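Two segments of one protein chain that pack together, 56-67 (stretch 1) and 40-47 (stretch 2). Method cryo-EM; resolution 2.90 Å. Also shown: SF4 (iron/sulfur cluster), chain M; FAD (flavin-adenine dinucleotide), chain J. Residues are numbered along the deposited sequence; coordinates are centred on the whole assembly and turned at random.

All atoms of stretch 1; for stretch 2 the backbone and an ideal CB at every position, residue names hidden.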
# COMPACT_ATOMS: atom_id res chain seq x y z
N VAL D 56 44.79 -7.89 -15.15
CA VAL D 56 44.00 -6.70 -15.36
C VAL D 56 42.75 -7.12 -16.12
O VAL D 56 42.76 -7.22 -17.35
CB VAL D 56 44.78 -5.62 -16.12
CG1 VAL D 56 43.97 -4.35 -16.23
CG2 VAL D 56 46.09 -5.35 -15.43
N LYS D 57 41.66 -7.36 -15.39
CA LYS D 57 40.38 -7.72 -16.01
C LYS D 57 39.67 -6.45 -16.44
O LYS D 57 38.70 -6.01 -15.83
CB LYS D 57 39.52 -8.54 -15.06
CG LYS D 57 40.29 -9.44 -14.14
CD LYS D 57 39.33 -10.23 -13.28
CE LYS D 57 40.06 -10.99 -12.20
NZ LYS D 57 39.11 -11.79 -11.37
N PHE D 58 40.14 -5.87 -17.54
CA PHE D 58 39.66 -4.58 -18.03
C PHE D 58 38.22 -4.61 -18.52
O PHE D 58 37.68 -3.55 -18.81
CB PHE D 58 40.57 -4.06 -19.15
CG PHE D 58 40.43 -4.80 -20.45
CD1 PHE D 58 41.10 -5.99 -20.65
CD2 PHE D 58 39.66 -4.29 -21.48
CE1 PHE D 58 40.98 -6.67 -21.84
CE2 PHE D 58 39.53 -4.97 -22.66
CZ PHE D 58 40.20 -6.16 -22.84
N GLU D 59 37.62 -5.79 -18.65
CA GLU D 59 36.27 -5.88 -19.18
C GLU D 59 35.23 -5.34 -18.21
O GLU D 59 34.18 -4.86 -18.64
CB GLU D 59 35.97 -7.32 -19.57
CG GLU D 59 36.28 -8.33 -18.49
CD GLU D 59 37.61 -9.01 -18.69
OE1 GLU D 59 38.37 -8.60 -19.59
OE2 GLU D 59 37.92 -9.95 -17.93
N GLY D 60 35.51 -5.39 -16.91
CA GLY D 60 34.62 -4.87 -15.90
C GLY D 60 34.89 -3.47 -15.45
O GLY D 60 34.27 -3.02 -14.49
N CYS D 61 35.84 -2.80 -16.11
CA CYS D 61 36.22 -1.42 -15.73
C CYS D 61 35.01 -0.49 -15.84
O CYS D 61 34.36 -0.47 -16.89
CB CYS D 61 37.34 -0.90 -16.61
SG CYS D 61 38.01 0.67 -16.01
N LEU D 62 34.74 0.23 -14.75
CA LEU D 62 33.69 1.22 -14.64
C LEU D 62 34.14 2.61 -15.06
O LEU D 62 33.38 3.56 -14.88
CB LEU D 62 33.14 1.26 -13.22
CG LEU D 62 32.45 -0.01 -12.74
CD1 LEU D 62 32.48 -0.08 -11.26
CD2 LEU D 62 31.04 -0.05 -13.23
N GLU D 63 35.37 2.73 -15.57
CA GLU D 63 35.93 3.95 -16.17
C GLU D 63 35.97 5.11 -15.19
O GLU D 63 35.88 6.27 -15.59
CB GLU D 63 35.17 4.35 -17.43
CG GLU D 63 34.92 3.26 -18.42
CD GLU D 63 34.10 3.76 -19.58
OE1 GLU D 63 33.84 4.97 -19.64
OE2 GLU D 63 33.71 2.95 -20.42
N CYS D 64 36.01 4.79 -13.90
CA CYS D 64 36.03 5.86 -12.86
C CYS D 64 37.35 6.63 -12.97
O CYS D 64 37.29 7.86 -13.11
CB CYS D 64 35.86 5.28 -11.46
SG CYS D 64 36.85 3.80 -11.16
N GLY D 65 38.47 5.91 -12.93
CA GLY D 65 39.76 6.56 -13.05
C GLY D 65 40.58 6.51 -11.79
O GLY D 65 41.63 7.16 -11.71
N THR D 66 40.12 5.76 -10.80
CA THR D 66 40.78 5.68 -9.50
C THR D 66 42.16 5.07 -9.62
O THR D 66 43.12 5.55 -9.00
CB THR D 66 39.92 4.85 -8.55
OG1 THR D 66 38.66 5.49 -8.35
CG2 THR D 66 40.58 4.64 -7.22
N CYS D 67 42.25 3.97 -10.36
CA CYS D 67 43.52 3.21 -10.52
C CYS D 67 44.65 4.12 -11.02
O CYS D 67 45.76 4.02 -10.47
CB CYS D 67 43.35 2.02 -11.46
SG CYS D 67 42.30 2.37 -12.89
N UNK D 40 43.41 -2.68 -4.04
CA UNK D 40 42.59 -2.43 -2.87
C UNK D 40 41.65 -1.24 -3.02
O UNK D 40 40.77 -1.06 -2.18
CB UNK D 40 43.49 -2.21 -1.65
N UNK D 41 41.81 -0.43 -4.06
CA UNK D 41 40.90 0.68 -4.29
C UNK D 41 40.19 0.60 -5.62
O UNK D 41 39.68 1.62 -6.09
CB UNK D 41 41.66 2.00 -4.20
N UNK D 42 40.15 -0.57 -6.25
CA UNK D 42 39.41 -0.66 -7.54
C UNK D 42 37.97 -1.11 -7.25
O UNK D 42 37.79 -2.22 -6.74
CB UNK D 42 40.09 -1.63 -8.51
N UNK D 43 36.96 -0.26 -7.54
CA UNK D 43 35.56 -0.57 -7.28
C UNK D 43 35.00 -1.72 -8.10
O UNK D 43 33.85 -2.11 -7.87
CB UNK D 43 34.71 0.68 -7.54
N UNK D 44 35.76 -2.29 -9.03
CA UNK D 44 35.25 -3.32 -9.91
C UNK D 44 36.10 -4.58 -9.91
O UNK D 44 35.87 -5.46 -10.73
CB UNK D 44 35.14 -2.77 -11.33
N UNK D 45 37.08 -4.66 -8.99
CA UNK D 45 38.02 -5.77 -8.85
C UNK D 45 38.74 -6.09 -10.15
O UNK D 45 38.92 -7.26 -10.49
CB UNK D 45 37.29 -7.02 -8.35
N UNK D 46 39.13 -5.05 -10.88
CA UNK D 46 39.81 -5.25 -12.16
C UNK D 46 41.21 -5.79 -11.94
O UNK D 46 41.63 -6.76 -12.57
CB UNK D 46 39.87 -3.94 -12.95
N UNK D 47 41.93 -5.21 -11.00
CA UNK D 47 43.31 -5.59 -10.76
C UNK D 47 43.38 -6.67 -9.70
O UNK D 47 42.76 -6.56 -8.64
CB UNK D 47 44.14 -4.38 -10.34
FE1 SF4 M . 38.29 0.59 -14.27
FE2 SF4 M . 37.71 2.49 -12.00
FE3 SF4 M . 40.56 1.95 -12.83
FE4 SF4 M . 38.97 -0.20 -11.44
S1 SF4 M . 39.48 1.83 -11.00
S2 SF4 M . 40.05 -0.07 -13.27
S3 SF4 M . 37.20 0.47 -12.44
S4 SF4 M . 38.80 2.61 -13.83
PA FAD J . 39.12 -17.92 -12.64
O1A FAD J . 40.41 -17.48 -12.07
O2A FAD J . 37.92 -17.17 -12.07
O5B FAD J . 38.97 -19.44 -12.50
C5B FAD J . 40.04 -20.24 -11.95
C4B FAD J . 39.46 -21.52 -11.41
O4B FAD J . 40.32 -22.63 -11.76
C3B FAD J . 39.28 -21.56 -9.89
O3B FAD J . 38.04 -22.15 -9.54
C2B FAD J . 40.47 -22.42 -9.44
O2B FAD J . 40.18 -23.12 -8.24
C1B FAD J . 40.57 -23.40 -10.61
N9A FAD J . 41.88 -24.03 -10.75
C8A FAD J . 43.09 -23.52 -10.38
N7A FAD J . 44.10 -24.32 -10.62
C5A FAD J . 43.51 -25.44 -11.18
C6A FAD J . 44.04 -26.65 -11.66
N6A FAD J . 45.34 -26.95 -11.65
N1A FAD J . 43.17 -27.56 -12.16
C2A FAD J . 41.87 -27.26 -12.18
N3A FAD J . 41.26 -26.15 -11.76
C4A FAD J . 42.14 -25.27 -11.27
N1 FAD J . 34.20 -14.59 -19.09
C2 FAD J . 34.04 -15.57 -20.02
O2 FAD J . 34.55 -16.68 -19.87
N3 FAD J . 33.28 -15.34 -21.14
C4 FAD J . 32.65 -14.17 -21.45
O4 FAD J . 32.00 -14.07 -22.49
C4X FAD J . 32.83 -13.13 -20.47
N5 FAD J . 32.26 -12.01 -20.68
C5X FAD J . 32.43 -11.01 -19.75
C6 FAD J . 31.82 -9.79 -19.98
C7 FAD J . 31.95 -8.75 -19.07
C7M FAD J . 31.27 -7.43 -19.36
C8 FAD J . 32.71 -8.93 -17.91
C8M FAD J . 32.87 -7.84 -16.90
C9 FAD J . 33.32 -10.16 -17.68
C9A FAD J . 33.19 -11.19 -18.59
N10 FAD J . 33.77 -12.45 -18.38
C10 FAD J . 33.63 -13.44 -19.31
C1' FAD J . 34.62 -12.69 -17.21
C2' FAD J . 33.92 -13.37 -16.04
O2' FAD J . 33.22 -12.40 -15.26
C3' FAD J . 34.97 -14.05 -15.16
O3' FAD J . 35.78 -13.04 -14.58
C4' FAD J . 35.87 -15.02 -15.92
O4' FAD J . 35.07 -15.97 -16.62
C5' FAD J . 36.85 -15.74 -15.03
O5' FAD J . 37.48 -16.78 -15.79
P FAD J . 37.91 -18.14 -15.13
O1P FAD J . 38.45 -19.03 -16.25
O2P FAD J . 36.84 -18.70 -14.33
O3P FAD J . 39.11 -17.72 -14.21

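Position 40 lies beyond the reach of stretch 1: its ideal CB has nothing of that stretch within 5.5 Å, so the contact sets no rule and many side chains would do. It is Ser40, whose OG is hydrogen-bonded elsewhere in the structure.

At position 41 the CB points toward stretch 1 and sits 4.2 Å from Thr66 CG2. A methyl at that distance favours a small or medium apolar side chain. The residue is Cys41; its backbone O also approaches Thr66 CG2, at 3.3 Å.

Position 42 is decided by the cluster. Cys61, Cys64 and Cys67 hold three irons of SF4, while FE4 has no ligand from stretch 1. The CB points sideways to that stretch, but it lies within a side chain's length of FE4, and a thiolate would match the other three. Cys42 supplies it, its SG bound to FE4 at about 1.8 Å.

Position 43 follows with phi -66° and psi -5°, the second place in a type I turn from 42 to 45. Proline fits that phi well, and the CB points toward Leu62 CD1, 4.4 Å away, so other compact apolar residues could pack too. Pro43 is found: its CG lies 3.7 Å from Cys64 SG, and its CD 3.8 Å from SF4 S1.

Position 44 is the tightest. Its ideal CB is already 3.3 Å from Gly60 O and 3.8 Å from Leu62 CD1, leaving little room beyond a methyl; alanine or glycine suits. Ala44 puts its methyl against both.

Position 45 has a positive phi, 53°, which favours glycine, asparagine or aspartate, and its CB meets nothing of stretch 1. Asp45 closes the turn with a weak hydrogen bond from its N to Cys42 O, 3.4 Å, and its carboxylate is satisfied elsewhere in the structure.

At position 46 the backbone O accepts a hydrogen bond from Lys57 N, 2.9 Å and nearly straight, whatever the side chain. The CB, 3.7 Å from Lys57 O, stands sideways between Val56 and Cys61, where a branched aliphatic could reach both. Val46 does so: CG1 packs 3.8 Å from Val56 CG1, CG2 3.8 Å from Cys61 N. It has the largest area covered by the other stretch.

Position 47 forms an antiparallel, non-hydrogen-bonded bridge with Val56, their side chains sharing a face. The CB itself touches nothing, so a long or aromatic side chain is needed to span from Val56 to Cys67. Tyr47 does this, with CE1 3.6 Å from Val56 CG2 and CE2 3.5 Å from Cys67 CB.

Stretch 2 40-47: SCCPADVY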
# COMPACT_ATOMS: atom_id res chain seq x y z
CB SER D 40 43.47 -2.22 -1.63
OG SER D 40 44.52 -1.32 -1.90
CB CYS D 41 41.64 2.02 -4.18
SG CYS D 41 42.77 2.13 -2.79
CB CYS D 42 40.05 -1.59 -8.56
SG CYS D 42 39.33 -1.39 -10.21
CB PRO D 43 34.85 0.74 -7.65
CG PRO D 43 35.75 1.38 -8.59
CD PRO D 43 37.11 1.08 -8.11
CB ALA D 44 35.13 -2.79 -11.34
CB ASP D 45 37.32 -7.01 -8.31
CG ASP D 45 37.45 -7.16 -6.82
OD1 ASP D 45 38.51 -6.81 -6.28
OD2 ASP D 45 36.48 -7.61 -6.18
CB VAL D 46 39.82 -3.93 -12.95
CG1 VAL D 46 40.85 -3.96 -14.04
CG2 VAL D 46 38.46 -3.65 -13.52
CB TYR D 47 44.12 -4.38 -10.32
CG TYR D 47 44.24 -3.34 -11.39
CD1 TYR D 47 45.23 -3.43 -12.35
CD2 TYR D 47 43.36 -2.28 -11.44
CE1 TYR D 47 45.34 -2.48 -13.33
CE2 TYR D 47 43.46 -1.35 -12.42
CZ TYR D 47 44.45 -1.44 -13.36
OH TYR D 47 44.55 -0.49 -14.34
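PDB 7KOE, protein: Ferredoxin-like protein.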